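Local coordinates for protein possible galactose mutarotase (Streptomyces platensis subsp. rosaceus, PDB 4RNL) that is of unconfirmed function but, as a member of the aldose 1-epimerase family, probably interconverts the alpha and beta anomers of galactose or a related sugar, at residues E28-R37 / T47-R57; G58-D66 / L291-Y299. All coordinates share one frame; numbering follows the deposited sequence. Where two conformers were deposited one is given.

Interaction 1 (E28-R37 / T47-R57); sequences ESGPAGLRVR and TVEAPDRDGMR
Glu28 meets Arg57 as two flat groups laid edge to edge: NH1 of Arg57 gives to OE1 at 3.1 Å and NH2 of Arg57 to OE2 at 2.8 Å, each oxygen using its syn lone pair, with the two planes only 7° apart. OE2 also takes the backbone N-H of Gly30 on its anti side, which further fixes the rotation of the carboxylate. In the type I turn from Gly30 to Gly33, the carbonyls of Pro31 and Gly33 share a water with NE of Arg57, while the Pro51 ring lies against the turn, its CD 3.4 Å from Gly33 O. Leu34 turns to the other side of the sheet and sets CD2 against Ala50 CB at 3.5 Å. Arg35 runs alongside Glu49 and grips it side-on; its NE reaches OE2 of Glu49 at 2.7 Å from above the carboxylate plane, and its NH2 reaches OE1. Over the centre of the Arg35 guanidinium stands NH1 of Arg57, a closeness of like charges that the two glutamates probably offset. Val36 pairs with Val48 on the face that carries Leu34. Arg37, extended from CG to NE, passes obliquely over Thr47, giving OG1 a weak bond from NH1, and has Glu49 OE2 over one face of its guanidinium, a long, purely electrostatic pairing to which no N-H points. A water joins Thr47 OG1 to Glu49 OE2. Backbone bonds of Arg35 with Glu49 and Arg37 with Thr47 complete an antiparallel beta hairpin in a five-stranded sheet, one face of which bears a salt-bridge network of three arginines and two glutamates.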
loop_
_atom_site.group_PDB
_atom_site.type_symbol
_atom_site.label_atom_id
_atom_site.label_comp_id
_atom_site.label_asym_id
_atom_site.label_seq_id
_atom_site.Cartn_x
_atom_site.Cartn_y
_atom_site.Cartn_z
ATOM N N GLU A 28 13.926 14.218 2.114
ATOM C CA GLU A 28 13.479 15.607 2.131
ATOM C C GLU A 28 13.839 16.308 0.824
ATOM O O GLU A 28 15.013 16.365 0.463
ATOM C CB GLU A 28 14.138 16.350 3.300
ATOM C CG GLU A 28 14.016 17.861 3.229
ATOM C CD GLU A 28 12.631 18.346 3.590
ATOM O OE1 GLU A 28 12.293 18.330 4.791
ATOM O OE2 GLU A 28 11.882 18.746 2.674
ATOM N N SER A 29 12.842 16.850 0.123
ATOM C CA SER A 29 13.106 17.580 -1.119
ATOM C C SER A 29 12.765 19.066 -1.049
ATOM O O SER A 29 12.646 19.729 -2.080
ATOM C CB SER A 29 12.431 16.915 -2.331
ATOM O OG SER A 29 11.019 16.805 -2.179
ATOM N N GLY A 30 12.610 19.588 0.165
ATOM C CA GLY A 30 12.465 21.027 0.356
ATOM C C GLY A 30 11.029 21.487 0.531
ATOM O O GLY A 30 10.098 20.690 0.395
ATOM N N PRO A 31 10.836 22.781 0.822
ATOM C CA PRO A 31 9.485 23.288 1.103
ATOM C C PRO A 31 8.511 23.134 -0.069
ATOM O O PRO A 31 7.318 22.933 0.158
ATOM C CB PRO A 31 9.719 24.768 1.452
ATOM C CG PRO A 31 11.115 25.080 0.995
ATOM C CD PRO A 31 11.876 23.793 1.068
ATOM N N ALA A 32 9.008 23.201 -1.299
ATOM C CA ALA A 32 8.142 23.034 -2.464
ATOM C C ALA A 32 7.980 21.564 -2.824
ATOM O O ALA A 32 7.218 21.214 -3.727
ATOM C CB ALA A 32 8.684 23.819 -3.651
ATOM N N GLY A 33 8.713 20.706 -2.119
ATOM C CA GLY A 33 8.656 19.276 -2.359
ATOM C C GLY A 33 7.989 18.535 -1.219
ATOM O O GLY A 33 6.977 18.984 -0.679
ATOM N N LEU A 34 8.562 17.396 -0.849
ATOM C CA LEU A 34 7.969 16.545 0.164
ATOM C C LEU A 34 8.955 16.247 1.264
ATOM O O LEU A 34 10.168 16.365 1.080
ATOM C CB LEU A 34 7.567 15.197 -0.448
ATOM C CG LEU A 34 6.599 15.121 -1.619
ATOM C CD1 LEU A 34 6.270 13.666 -1.857
ATOM C CD2 LEU A 34 5.352 15.917 -1.322
ATOM N N ARG A 35 8.426 15.829 2.406
ATOM C CA ARG A 35 9.222 15.089 3.375
ATOM C C ARG A 35 8.498 13.766 3.578
ATOM O O ARG A 35 7.281 13.734 3.831
ATOM C CB ARG A 35 9.389 15.847 4.704
ATOM C CG ARG A 35 10.243 15.068 5.714
ATOM C CD ARG A 35 10.760 15.934 6.851
ATOM N NE ARG A 35 9.680 16.602 7.567
ATOM C CZ ARG A 35 9.850 17.686 8.321
ATOM N NH1 ARG A 35 11.063 18.211 8.456
ATOM N NH2 ARG A 35 8.812 18.239 8.937
ATOM N N VAL A 36 9.237 12.682 3.406
ATOM C CA VAL A 36 8.706 11.344 3.592
ATOM C C VAL A 36 9.611 10.631 4.574
ATOM O O VAL A 36 10.835 10.698 4.453
ATOM C CB VAL A 36 8.678 10.568 2.255
ATOM C CG1 VAL A 36 8.239 9.117 2.484
ATOM C CG2 VAL A 36 7.743 11.262 1.248
ATOM N N ARG A 37 9.024 9.967 5.563
ATOM C CA ARG A 37 9.827 9.176 6.493
ATOM C C ARG A 37 9.438 7.709 6.381
ATOM O O ARG A 37 8.249 7.386 6.338
ATOM C CB ARG A 37 9.635 9.674 7.926
ATOM C CG ARG A 37 10.026 11.132 8.127
ATOM C CD ARG A 37 9.977 11.517 9.598
ATOM N NE ARG A 37 10.310 12.927 9.794
ATOM C CZ ARG A 37 9.428 13.861 10.138
ATOM N NH1 ARG A 37 8.156 13.532 10.336
ATOM N NH2 ARG A 37 9.816 15.121 10.289
ATOM N N THR A 47 5.385 9.009 7.709
ATOM C CA THR A 47 4.806 10.318 7.411
ATOM C C THR A 47 5.051 10.751 5.963
ATOM O O THR A 47 6.049 10.380 5.339
ATOM C CB THR A 47 5.328 11.430 8.353
ATOM O OG1 THR A 47 6.757 11.389 8.396
ATOM C CG2 THR A 47 4.774 11.292 9.773
ATOM N N VAL A 48 4.114 11.539 5.448
ATOM C CA VAL A 48 4.205 12.164 4.136
ATOM C C VAL A 48 3.745 13.610 4.316
ATOM O O VAL A 48 2.622 13.857 4.765
ATOM C CB VAL A 48 3.280 11.467 3.111
ATOM C CG1 VAL A 48 3.260 12.240 1.808
ATOM C CG2 VAL A 48 3.730 10.025 2.860
ATOM N N GLU A 49 4.617 14.561 4.002
ATOM C CA GLU A 49 4.288 15.977 4.152
ATOM C C GLU A 49 4.403 16.691 2.813
ATOM O O GLU A 49 5.389 16.516 2.100
ATOM C CB GLU A 49 5.218 16.630 5.176
ATOM C CG GLU A 49 4.977 16.130 6.599
ATOM C CD GLU A 49 6.132 16.429 7.530
ATOM O OE1 GLU A 49 6.047 17.420 8.278
ATOM O OE2 GLU A 49 7.127 15.670 7.513
ATOM N N ALA A 50 3.402 17.511 2.498
ATOM C CA ALA A 50 3.294 18.165 1.198
ATOM C C ALA A 50 2.606 19.514 1.375
ATOM O O ALA A 50 1.771 19.673 2.274
ATOM C CB ALA A 50 2.477 17.287 0.239
ATOM N N PRO A 51 2.929 20.485 0.509
ATOM C CA PRO A 51 2.328 21.820 0.653
ATOM C C PRO A 51 0.883 21.899 0.164
ATOM O O PRO A 51 0.505 21.182 -0.776
ATOM C CB PRO A 51 3.229 22.705 -0.218
ATOM C CG PRO A 51 3.749 21.781 -1.272
ATOM C CD PRO A 51 3.909 20.430 -0.594
ATOM N N ASP A 52 0.086 22.762 0.800
ATOM C CA ASP A 52 -1.257 23.072 0.313
ATOM C C ASP A 52 -1.158 24.187 -0.730
ATOM O O ASP A 52 -0.049 24.612 -1.076
ATOM C CB ASP A 52 -2.212 23.442 1.472
ATOM C CG ASP A 52 -1.822 24.738 2.202
ATOM O OD1 ASP A 52 -1.001 25.531 1.693
ATOM O OD2 ASP A 52 -2.377 24.980 3.301
ATOM N N ARG A 53 -2.296 24.682 -1.212
ATOM C CA ARG A 53 -2.275 25.707 -2.259
ATOM C C ARG A 53 -1.651 27.034 -1.810
ATOM O O ARG A 53 -1.259 27.845 -2.647
ATOM C CB ARG A 53 -3.673 25.942 -2.853
ATOM C CG ARG A 53 -4.691 26.503 -1.876
ATOM C CD ARG A 53 -5.922 27.053 -2.606
ATOM N NE ARG A 53 -6.681 26.018 -3.318
ATOM C CZ ARG A 53 -7.662 25.303 -2.773
ATOM N NH1 ARG A 53 -8.309 24.387 -3.489
ATOM N NH2 ARG A 53 -7.999 25.502 -1.507
ATOM N N ASP A 54 -1.560 27.257 -0.502
ATOM C CA ASP A 54 -0.897 28.459 0.019
ATOM C C ASP A 54 0.587 28.196 0.291
ATOM O O ASP A 54 1.320 29.087 0.737
ATOM C CB ASP A 54 -1.575 28.953 1.306
ATOM C CG ASP A 54 -3.019 29.356 1.090
ATOM O OD1 ASP A 54 -3.349 29.807 -0.026
ATOM O OD2 ASP A 54 -3.825 29.221 2.038
ATOM N N GLY A 55 1.019 26.973 0.019
ATOM C CA GLY A 55 2.408 26.592 0.190
ATOM C C GLY A 55 2.733 26.047 1.566
ATOM O O GLY A 55 3.895 25.805 1.875
HETATM N N MSE A 56 1.714 25.844 2.395
HETATM C CA MSE A 56 1.941 25.390 3.769
HETATM C C MSE A 56 2.069 23.877 3.884
HETATM O O MSE A 56 1.197 23.124 3.456
HETATM C CB MSE A 56 0.832 25.882 4.701
HETATM C CG MSE A 56 1.036 25.476 6.160
HETATM SE SE MSE A 56 2.570 26.330 7.031
HETATM C CE MSE A 56 2.509 25.411 8.752
ATOM N N ARG A 57 3.174 23.426 4.469
ATOM C CA ARG A 57 3.407 21.994 4.639
ATOM C C ARG A 57 2.435 21.374 5.654
ATOM O O ARG A 57 2.119 21.987 6.673
ATOM C CB ARG A 57 4.860 21.764 5.074
ATOM C CG ARG A 57 5.220 20.318 5.345
ATOM C CD ARG A 57 6.739 20.160 5.514
ATOM N NE ARG A 57 7.427 19.998 4.229
ATOM C CZ ARG A 57 8.698 19.624 4.094
ATOM N NH1 ARG A 57 9.440 19.377 5.167
ATOM N NH2 ARG A 57 9.228 19.491 2.881
HETATM O O HOH W 1 6.507 20.404 1.658
HETATM O O HOH W 2 6.047 23.632 2.307
HETATM O O HOH W 3 7.196 13.273 6.643
HETATM O O HOH W 4 5.620 15.414 11.071
#

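Interaction 2 (G58-D66 / L291-Y299); sequences GQLALGFAD and LTGTSGVPY
Tyr299 OH accepts the backbone N-H of Gly63 at 3.1 Å, in a nearly straight bond of 164°, and is also hydrogen-bonded to the carboxylate of Asp190. The ring behind this hydroxyl is covered by Leu62, whose CD2 sits over one face, 3.9 Å from the centroid and 22° off the normal, in a CH-pi contact; Gly293 N lies over the opposite face, offset toward the rim. Gly63 is met at both its polar atoms: its N-H goes to the tyrosine, and its carbonyl receives a weak bond from Thr294 N and a CA-H...O contact from Gly293. Thr294, the second residue of the type I turn from Gly293 to Gly296, presses its methyl on the peptide between Gly63 and Phe64: with CG2 anti to its own carbonyl carbon, that atom comes 3.3 Å from Phe64 N. In this way the long loop between strands 278-282 and 305-310 packs against the chain leaving strand 57-59, at the margin of the beta-sandwich expected for the galactose mutarotase clan. Gln59, bent at chi2 (-69°), folds back on its own segment, NE2 giving to Ala61 O while OE1 takes Ala61 N from above its carbonyl plane and also Val48 N of the neighbouring strand; NE2 also comes within 3.3 Å of Thr294 OG1, the two side chains crossing at about a right angle. Further along, the Phe64 ring turns its edge to the loop, with Thr292 O in its plane 3.7 Å from Phe64 CD1, and Leu291 CD1 4.1 Å from Phe64 CZ. Nearer the backbone, a water accepts from Ala65 N and donates to Thr292 O.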
loop_
_atom_site.group_PDB
_atom_site.type_symbol
_atom_site.label_atom_id
_atom_site.label_comp_id
_atom_site.label_asym_id
_atom_site.label_seq_id
_atom_site.Cartn_x
_atom_site.Cartn_y
_atom_site.Cartn_z
ATOM N N GLY A 58 1.951 20.168 5.367
ATOM C CA GLY A 58 1.088 19.457 6.297
ATOM C C GLY A 58 1.276 17.958 6.179
ATOM O O GLY A 58 1.592 17.456 5.094
ATOM N N GLN A 59 1.093 17.242 7.287
ATOM C CA GLN A 59 1.314 15.785 7.317
ATOM C C GLN A 59 0.032 15.091 6.897
ATOM O O GLN A 59 -1.036 15.380 7.448
ATOM C CB GLN A 59 1.718 15.344 8.728
ATOM C CG GLN A 59 2.530 14.040 8.771
ATOM C CD GLN A 59 1.703 12.826 8.377
ATOM O OE1 GLN A 59 2.090 12.057 7.491
ATOM N NE2 GLN A 59 0.555 12.650 9.034
ATOM N N LEU A 60 0.133 14.178 5.929
ATOM C CA LEU A 60 -1.047 13.632 5.265
ATOM C C LEU A 60 -1.311 12.150 5.531
ATOM O O LEU A 60 -2.425 11.674 5.323
ATOM C CB LEU A 60 -0.932 13.829 3.744
ATOM C CG LEU A 60 -0.463 15.211 3.254
ATOM C CD1 LEU A 60 -0.417 15.235 1.727
ATOM C CD2 LEU A 60 -1.384 16.309 3.769
ATOM N N ALA A 61 -0.298 11.403 5.956
ATOM C CA ALA A 61 -0.486 9.947 6.074
ATOM C C ALA A 61 -1.053 9.537 7.437
ATOM O O ALA A 61 -0.670 10.100 8.458
ATOM C CB ALA A 61 0.831 9.219 5.802
ATOM N N LEU A 62 -1.968 8.564 7.461
ATOM C CA LEU A 62 -2.404 8.011 8.741
ATOM C C LEU A 62 -1.236 7.234 9.326
ATOM O O LEU A 62 -0.588 6.448 8.634
ATOM C CB LEU A 62 -3.620 7.085 8.584
ATOM C CG LEU A 62 -4.904 7.690 8.008
ATOM C CD1 LEU A 62 -6.080 6.745 8.234
ATOM C CD2 LEU A 62 -5.195 9.070 8.598
ATOM N N GLY A 63 -0.946 7.457 10.598
ATOM C CA GLY A 63 0.182 6.781 11.210
ATOM C C GLY A 63 0.300 7.120 12.680
ATOM O O GLY A 63 -0.617 7.686 13.277
ATOM N N PHE A 64 1.448 6.793 13.259
ATOM C CA PHE A 64 1.687 7.055 14.673
ATOM C C PHE A 64 3.006 7.780 14.837
ATOM O O PHE A 64 3.905 7.648 13.997
ATOM C CB PHE A 64 1.762 5.745 15.453
ATOM C CG PHE A 64 0.530 4.890 15.340
ATOM C CD1 PHE A 64 -0.670 5.301 15.908
ATOM C CD2 PHE A 64 0.586 3.655 14.698
ATOM C CE1 PHE A 64 -1.802 4.504 15.822
ATOM C CE2 PHE A 64 -0.543 2.852 14.604
ATOM C CZ PHE A 64 -1.738 3.276 15.171
ATOM N N ALA A 65 3.117 8.525 15.932
ATOM C CA ALA A 65 4.330 9.263 16.255
ATOM C C ALA A 65 5.441 8.327 16.710
ATOM O O ALA A 65 6.623 8.656 16.588
ATOM C CB ALA A 65 4.041 10.305 17.333
ATOM N N ASP A 66 5.061 7.157 17.222
ATOM C CA ASP A 66 6.009 6.291 17.917
ATOM C C ASP A 66 5.984 4.843 17.436
ATOM O O ASP A 66 4.956 4.349 16.979
ATOM C CB ASP A 66 5.720 6.316 19.417
ATOM C CG ASP A 66 4.368 5.719 19.754
ATOM O OD1 ASP A 66 3.356 6.156 19.159
ATOM O OD2 ASP A 66 4.321 4.803 20.608
ATOM N N LEU A 291 -7.523 5.229 18.523
ATOM C CA LEU A 291 -6.094 5.381 18.242
ATOM C C LEU A 291 -5.775 6.833 17.933
ATOM O O LEU A 291 -6.440 7.452 17.101
ATOM C CB LEU A 291 -5.691 4.512 17.048
ATOM C CG LEU A 291 -5.956 3.013 17.194
ATOM C CD1 LEU A 291 -5.607 2.277 15.912
ATOM C CD2 LEU A 291 -5.161 2.471 18.356
ATOM N N THR A 292 -4.765 7.378 18.604
ATOM C CA THR A 292 -4.355 8.762 18.365
ATOM C C THR A 292 -3.214 8.799 17.361
ATOM O O THR A 292 -2.154 8.211 17.599
ATOM C CB THR A 292 -3.923 9.446 19.667
ATOM O OG1 THR A 292 -5.062 9.561 20.536
ATOM C CG2 THR A 292 -3.361 10.839 19.385
ATOM N N GLY A 293 -3.430 9.494 16.243
ATOM C CA GLY A 293 -2.467 9.511 15.151
ATOM C C GLY A 293 -1.359 10.529 15.325
ATOM O O GLY A 293 -1.288 11.202 16.360
ATOM N N THR A 294 -0.500 10.663 14.315
ATOM C CA THR A 294 0.697 11.489 14.476
ATOM C C THR A 294 0.380 12.943 14.744
ATOM O O THR A 294 1.098 13.610 15.479
ATOM C CB THR A 294 1.658 11.399 13.281
ATOM O OG1 THR A 294 1.252 12.309 12.255
ATOM C CG2 THR A 294 1.650 10.031 12.753
ATOM N N SER A 295 -0.705 13.443 14.164
ATOM C CA SER A 295 -1.070 14.838 14.408
ATOM C C SER A 295 -1.850 15.037 15.709
ATOM O O SER A 295 -2.365 16.127 15.965
ATOM C CB SER A 295 -1.802 15.444 13.209
ATOM O OG SER A 295 -0.945 15.466 12.078
ATOM N N GLY A 296 -1.919 13.994 16.534
ATOM C CA GLY A 296 -2.501 14.111 17.869
ATOM C C GLY A 296 -4.020 14.036 17.945
ATOM O O GLY A 296 -4.616 14.346 18.984
ATOM N N VAL A 297 -4.644 13.607 16.853
ATOM C CA VAL A 297 -6.094 13.522 16.759
ATOM C C VAL A 297 -6.476 12.056 16.618
ATOM O O VAL A 297 -5.866 11.339 15.833
ATOM C CB VAL A 297 -6.606 14.299 15.522
ATOM C CG1 VAL A 297 -8.110 14.153 15.382
ATOM C CG2 VAL A 297 -6.220 15.768 15.613
ATOM N N PRO A 298 -7.467 11.598 17.397
ATOM C CA PRO A 298 -7.940 10.216 17.234
ATOM C C PRO A 298 -8.587 9.986 15.874
ATOM O O PRO A 298 -9.338 10.843 15.392
ATOM C CB PRO A 298 -8.975 10.049 18.360
ATOM C CG PRO A 298 -9.311 11.445 18.813
ATOM C CD PRO A 298 -8.083 12.274 18.553
ATOM N N TYR A 299 -8.298 8.838 15.263
ATOM C CA TYR A 299 -8.782 8.534 13.917
ATOM C C TYR A 299 -10.171 7.895 13.955
ATOM O O TYR A 299 -10.351 6.827 14.545
ATOM C CB TYR A 299 -7.817 7.566 13.218
ATOM C CG TYR A 299 -6.466 8.146 12.835
ATOM C CD1 TYR A 299 -6.329 9.481 12.473
ATOM C CD2 TYR A 299 -5.332 7.345 12.821
ATOM C CE1 TYR A 299 -5.097 10.006 12.118
ATOM C CE2 TYR A 299 -4.094 7.855 12.469
ATOM C CZ TYR A 299 -3.984 9.184 12.116
ATOM O OH TYR A 299 -2.750 9.685 11.766
HETATM O O HOH W 5 0.659 8.882 17.658
#

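Overall arrangement
From the N terminus the chain first enters interaction 1, where residues 28-37 and 47-57 close a hairpin whose strands 35-39 and 45-51 are joined by a short loop within the five-stranded sheet. It then passes without a break into 58-66, the first half of interaction 2, whose partner 291-299 arrives more than two hundred residues later. The contacts therefore stand in series, neither nested nor crossed: one is local, the other closes a very long loop. They also meet across the sheet, since strands 45-51 and 57-59 are neighbours, with Val48 and Leu60 bonded through their backbones. Together they connect the sheet's edge to a loop that links two strands of the seven-stranded sheet.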